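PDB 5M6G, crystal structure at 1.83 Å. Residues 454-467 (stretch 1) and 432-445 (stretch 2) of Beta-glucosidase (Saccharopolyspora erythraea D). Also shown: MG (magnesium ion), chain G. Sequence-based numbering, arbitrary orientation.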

# COMPACT_ATOMS: atom_id res chain seq x y z
N GLY A 454 5.81 7.02 -8.00
CA GLY A 454 5.52 8.40 -7.65
C GLY A 454 6.43 9.34 -8.43
O GLY A 454 7.30 8.92 -9.19
N SER A 455 6.22 10.64 -8.22
CA SER A 455 7.05 11.65 -8.88
C SER A 455 6.85 12.98 -8.18
O SER A 455 5.89 13.16 -7.43
CB SER A 455 6.72 11.77 -10.37
OG SER A 455 5.40 12.22 -10.54
N SER A 456 7.75 13.91 -8.47
CA SER A 456 7.67 15.26 -7.92
C SER A 456 6.74 16.13 -8.77
O SER A 456 6.59 15.93 -9.98
CB SER A 456 9.06 15.89 -7.86
OG SER A 456 9.92 15.12 -7.04
N GLY A 457 6.12 17.11 -8.13
CA GLY A 457 5.31 18.08 -8.82
C GLY A 457 3.84 17.97 -8.44
O GLY A 457 3.44 17.20 -7.57
N ASP A 458 3.03 18.75 -9.15
CA ASP A 458 1.59 18.85 -8.88
C ASP A 458 0.86 17.74 -9.65
O ASP A 458 0.18 17.97 -10.64
CB ASP A 458 1.08 20.23 -9.26
CG ASP A 458 -0.20 20.58 -8.55
OD1 ASP A 458 -0.80 19.67 -7.95
OD2 ASP A 458 -0.61 21.76 -8.57
N ILE A 459 1.00 16.51 -9.14
CA ILE A 459 0.57 15.35 -9.91
C ILE A 459 -0.88 14.96 -9.67
O ILE A 459 -1.42 14.14 -10.43
CB ILE A 459 1.47 14.14 -9.60
CG1 ILE A 459 1.38 13.75 -8.13
CG2 ILE A 459 2.91 14.46 -9.97
CD1 ILE A 459 2.20 12.45 -7.79
N THR A 460 -1.53 15.50 -8.65
CA THR A 460 -2.95 15.24 -8.44
C THR A 460 -3.51 16.32 -7.53
O THR A 460 -2.77 17.17 -7.03
CB THR A 460 -3.21 13.84 -7.86
OG1 THR A 460 -4.61 13.54 -7.90
CG2 THR A 460 -2.70 13.74 -6.42
N GLU A 461 -4.82 16.28 -7.33
CA GLU A 461 -5.48 17.35 -6.59
C GLU A 461 -5.19 17.23 -5.10
O GLU A 461 -5.27 16.15 -4.52
CB GLU A 461 -6.99 17.34 -6.85
CG GLU A 461 -7.32 17.57 -8.32
CD GLU A 461 -8.80 17.46 -8.63
OE1 GLU A 461 -9.52 16.74 -7.91
OE2 GLU A 461 -9.25 18.09 -9.62
N GLY A 462 -4.82 18.35 -4.50
CA GLY A 462 -4.53 18.36 -3.08
C GLY A 462 -3.99 19.71 -2.67
O GLY A 462 -4.06 20.69 -3.42
N THR A 463 -3.49 19.75 -1.45
CA THR A 463 -2.97 20.97 -0.84
C THR A 463 -1.56 20.69 -0.34
O THR A 463 -1.35 19.72 0.39
CB THR A 463 -3.86 21.41 0.33
OG1 THR A 463 -5.19 21.66 -0.15
CG2 THR A 463 -3.27 22.65 1.01
N THR A 464 -0.60 21.54 -0.73
CA THR A 464 0.77 21.33 -0.28
C THR A 464 0.94 21.81 1.16
O THR A 464 0.09 22.49 1.73
CB THR A 464 1.78 22.04 -1.20
OG1 THR A 464 1.74 23.47 -1.00
CG2 THR A 464 1.50 21.72 -2.66
N ILE A 465 2.06 21.41 1.76
CA ILE A 465 2.34 21.80 3.13
C ILE A 465 2.49 23.32 3.23
O ILE A 465 2.00 23.95 4.17
CB ILE A 465 3.59 21.06 3.64
CG1 ILE A 465 3.29 19.55 3.71
CG2 ILE A 465 4.04 21.61 4.98
CD1 ILE A 465 4.49 18.65 4.01
N LEU A 466 3.16 23.93 2.24
CA LEU A 466 3.30 25.38 2.19
C LEU A 466 1.95 26.08 2.07
O LEU A 466 1.73 27.14 2.67
CB LEU A 466 4.20 25.78 1.02
CG LEU A 466 4.25 27.29 0.71
CD1 LEU A 466 4.93 28.06 1.86
CD2 LEU A 466 4.94 27.55 -0.62
N GLU A 467 1.04 25.51 1.28
CA GLU A 467 -0.28 26.11 1.16
C GLU A 467 -1.05 26.01 2.46
O GLU A 467 -1.75 26.96 2.85
CB GLU A 467 -1.04 25.45 0.01
CG GLU A 467 -0.44 25.78 -1.36
CD GLU A 467 -1.05 24.96 -2.47
OE1 GLU A 467 -1.63 23.89 -2.18
OE2 GLU A 467 -0.97 25.40 -3.64
MG MG G . -3.44 21.54 -5.31
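Stretch 2, residues 432-445: FVAGKNADDIGNQS

Each stretch carries a helix N-cap whose side chain also bonds across to the other stretch: each cap side chain accepts a bond inside its own stretch and takes part in the contact with the other. Asp440 OD1 caps its helix by accepting from Asn443 N (2.7 Å) and also accepts from Gly457 N of stretch 1 (2.8 Å, nearly linear). Thr464 OG1 accepts from Glu467 N (3.1 Å) and donates to Asp439 OD1 (2.7 Å).

Stretch 2 continues a strand through Ala434, turns through a type I beta turn from Gly435 to Ala438, and enters a helix at Ile441. Stretch 1 is an irregular, curved loop until its helix starts at Ile465. The two run in opposite senses: the CA atoms of Ser456 and Gly442 lie 4.5 Å apart, those of Asp458 and Ile441 5.3 Å, and those of Thr464 and Asp439 5.1 Å.

Near the beginning of stretch 1, Gly442 N donates to Gly457 O (2.9 Å), and Gly442 CA lies 3.1 Å from Ser455 O in a CA-H...O contact; an ideal CB on Gly442 would clash with that oxygen. Ser456 OG donates to Asn443 OD1 (2.5 Å). Ile441 points into the curve of the loop, its CD1 3.5 Å from Gly462 C and 3.7 Å from Thr464 CG2, its CG2 3.6 Å from Thr460 O.

Gln444 reaches the start of the other helix: NE2 donates to Thr463 O (2.9 Å), while OE1 accepts a weak bond from Ile465 N (3.4 Å). Nearby, Leu466 N donates to Ala438 O (2.7 Å), and Leu466 CD1 packs 3.8 Å from Val433 CB. Water 1 donates to both Asp439 OD1 (2.8 Å) and Glu467 OE2 (3.0 Å), bridging two carboxylates of like charge. The magnesium ion is held by Gly462 O (2.2 Å) and five waters.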

# COMPACT_ATOMS: atom_id res chain seq x y z
N PHE A 432 9.16 32.18 7.39
CA PHE A 432 9.91 31.68 6.25
C PHE A 432 9.71 30.18 6.10
O PHE A 432 9.73 29.44 7.09
CB PHE A 432 11.41 31.98 6.38
CG PHE A 432 12.11 31.99 5.05
CD1 PHE A 432 12.52 30.81 4.44
CD2 PHE A 432 12.30 33.19 4.37
CE1 PHE A 432 13.15 30.83 3.20
CE2 PHE A 432 12.93 33.22 3.13
CZ PHE A 432 13.35 32.03 2.55
N VAL A 433 9.50 29.74 4.86
CA VAL A 433 9.37 28.32 4.56
C VAL A 433 10.37 27.97 3.47
O VAL A 433 10.55 28.72 2.51
CB VAL A 433 7.93 27.96 4.14
CG1 VAL A 433 7.81 26.44 3.85
CG2 VAL A 433 6.96 28.36 5.25
N ALA A 434 11.03 26.82 3.64
CA ALA A 434 12.01 26.32 2.69
C ALA A 434 11.92 24.80 2.66
O ALA A 434 11.21 24.18 3.45
CB ALA A 434 13.43 26.75 3.06
N GLY A 435 12.66 24.21 1.74
CA GLY A 435 12.75 22.75 1.65
C GLY A 435 12.12 22.21 0.37
O GLY A 435 11.09 22.70 -0.10
N LYS A 436 12.75 21.17 -0.20
CA LYS A 436 12.23 20.59 -1.44
C LYS A 436 10.91 19.85 -1.24
O LYS A 436 10.24 19.52 -2.22
CB LYS A 436 13.26 19.65 -2.06
CG LYS A 436 13.47 18.34 -1.30
CD LYS A 436 14.31 17.35 -2.14
CE LYS A 436 14.60 16.06 -1.38
NZ LYS A 436 15.61 16.19 -0.28
N ASN A 437 10.51 19.59 0.00
CA ASN A 437 9.24 18.92 0.28
C ASN A 437 8.18 19.87 0.82
O ASN A 437 7.13 19.42 1.27
CB ASN A 437 9.47 17.75 1.24
CG ASN A 437 10.15 16.58 0.55
OD1 ASN A 437 10.23 16.57 -0.67
ND2 ASN A 437 10.65 15.60 1.32
N ALA A 438 8.43 21.19 0.77
CA ALA A 438 7.49 22.16 1.35
C ALA A 438 6.27 22.41 0.47
O ALA A 438 5.20 22.74 0.99
CB ALA A 438 8.21 23.49 1.62
N ASP A 439 6.43 22.32 -0.85
CA ASP A 439 5.42 22.80 -1.79
C ASP A 439 5.33 21.82 -2.96
O ASP A 439 5.47 22.18 -4.13
CB ASP A 439 5.77 24.20 -2.30
CG ASP A 439 4.64 24.85 -3.09
OD1 ASP A 439 3.46 24.57 -2.78
OD2 ASP A 439 4.92 25.64 -4.01
N ASP A 440 5.07 20.55 -2.66
CA ASP A 440 5.16 19.54 -3.72
C ASP A 440 4.20 18.40 -3.37
O ASP A 440 4.49 17.59 -2.49
CB ASP A 440 6.59 19.04 -3.87
CG ASP A 440 6.82 18.32 -5.19
OD1 ASP A 440 6.26 17.21 -5.37
OD2 ASP A 440 7.56 18.85 -6.04
N ILE A 441 3.07 18.36 -4.08
CA ILE A 441 2.06 17.32 -3.87
C ILE A 441 2.68 15.94 -4.04
O ILE A 441 2.46 15.03 -3.23
CB ILE A 441 0.88 17.52 -4.84
CG1 ILE A 441 0.15 18.83 -4.52
CG2 ILE A 441 -0.04 16.32 -4.81
CD1 ILE A 441 -0.61 18.79 -3.21
N GLY A 442 3.47 15.77 -5.10
CA GLY A 442 4.01 14.45 -5.38
C GLY A 442 5.03 14.00 -4.34
O GLY A 442 5.04 12.84 -3.93
N ASN A 443 5.91 14.91 -3.91
CA ASN A 443 6.87 14.54 -2.87
C ASN A 443 6.16 14.21 -1.56
O ASN A 443 6.54 13.26 -0.86
CB ASN A 443 7.90 15.65 -2.64
CG ASN A 443 8.86 15.81 -3.81
OD1 ASN A 443 8.92 14.97 -4.71
ND2 ASN A 443 9.62 16.92 -3.80
N GLN A 444 5.13 14.97 -1.20
CA GLN A 444 4.44 14.69 0.05
C GLN A 444 3.58 13.44 -0.05
O GLN A 444 3.19 12.88 0.98
CB GLN A 444 3.59 15.90 0.48
CG GLN A 444 2.25 16.05 -0.25
CD GLN A 444 1.54 17.36 0.09
OE1 GLN A 444 2.18 18.40 0.26
NE2 GLN A 444 0.21 17.31 0.18
N SER A 445 3.30 12.97 -1.26
CA SER A 445 2.56 11.73 -1.44
C SER A 445 3.45 10.51 -1.51
O SER A 445 3.04 9.43 -1.08
CB SER A 445 1.70 11.83 -2.70
OG SER A 445 0.75 12.87 -2.56
O HOH W 1 1.64 24.74 -4.85
O HOH W 2 4.56 10.95 -5.97
O HOH W 3 -2.80 22.44 -7.16
O HOH W 4 -5.35 20.77 -6.16
O HOH W 5 -1.64 22.08 -4.53
O HOH W 6 -2.49 19.68 -6.32
O HOH W 7 -4.46 23.23 -4.60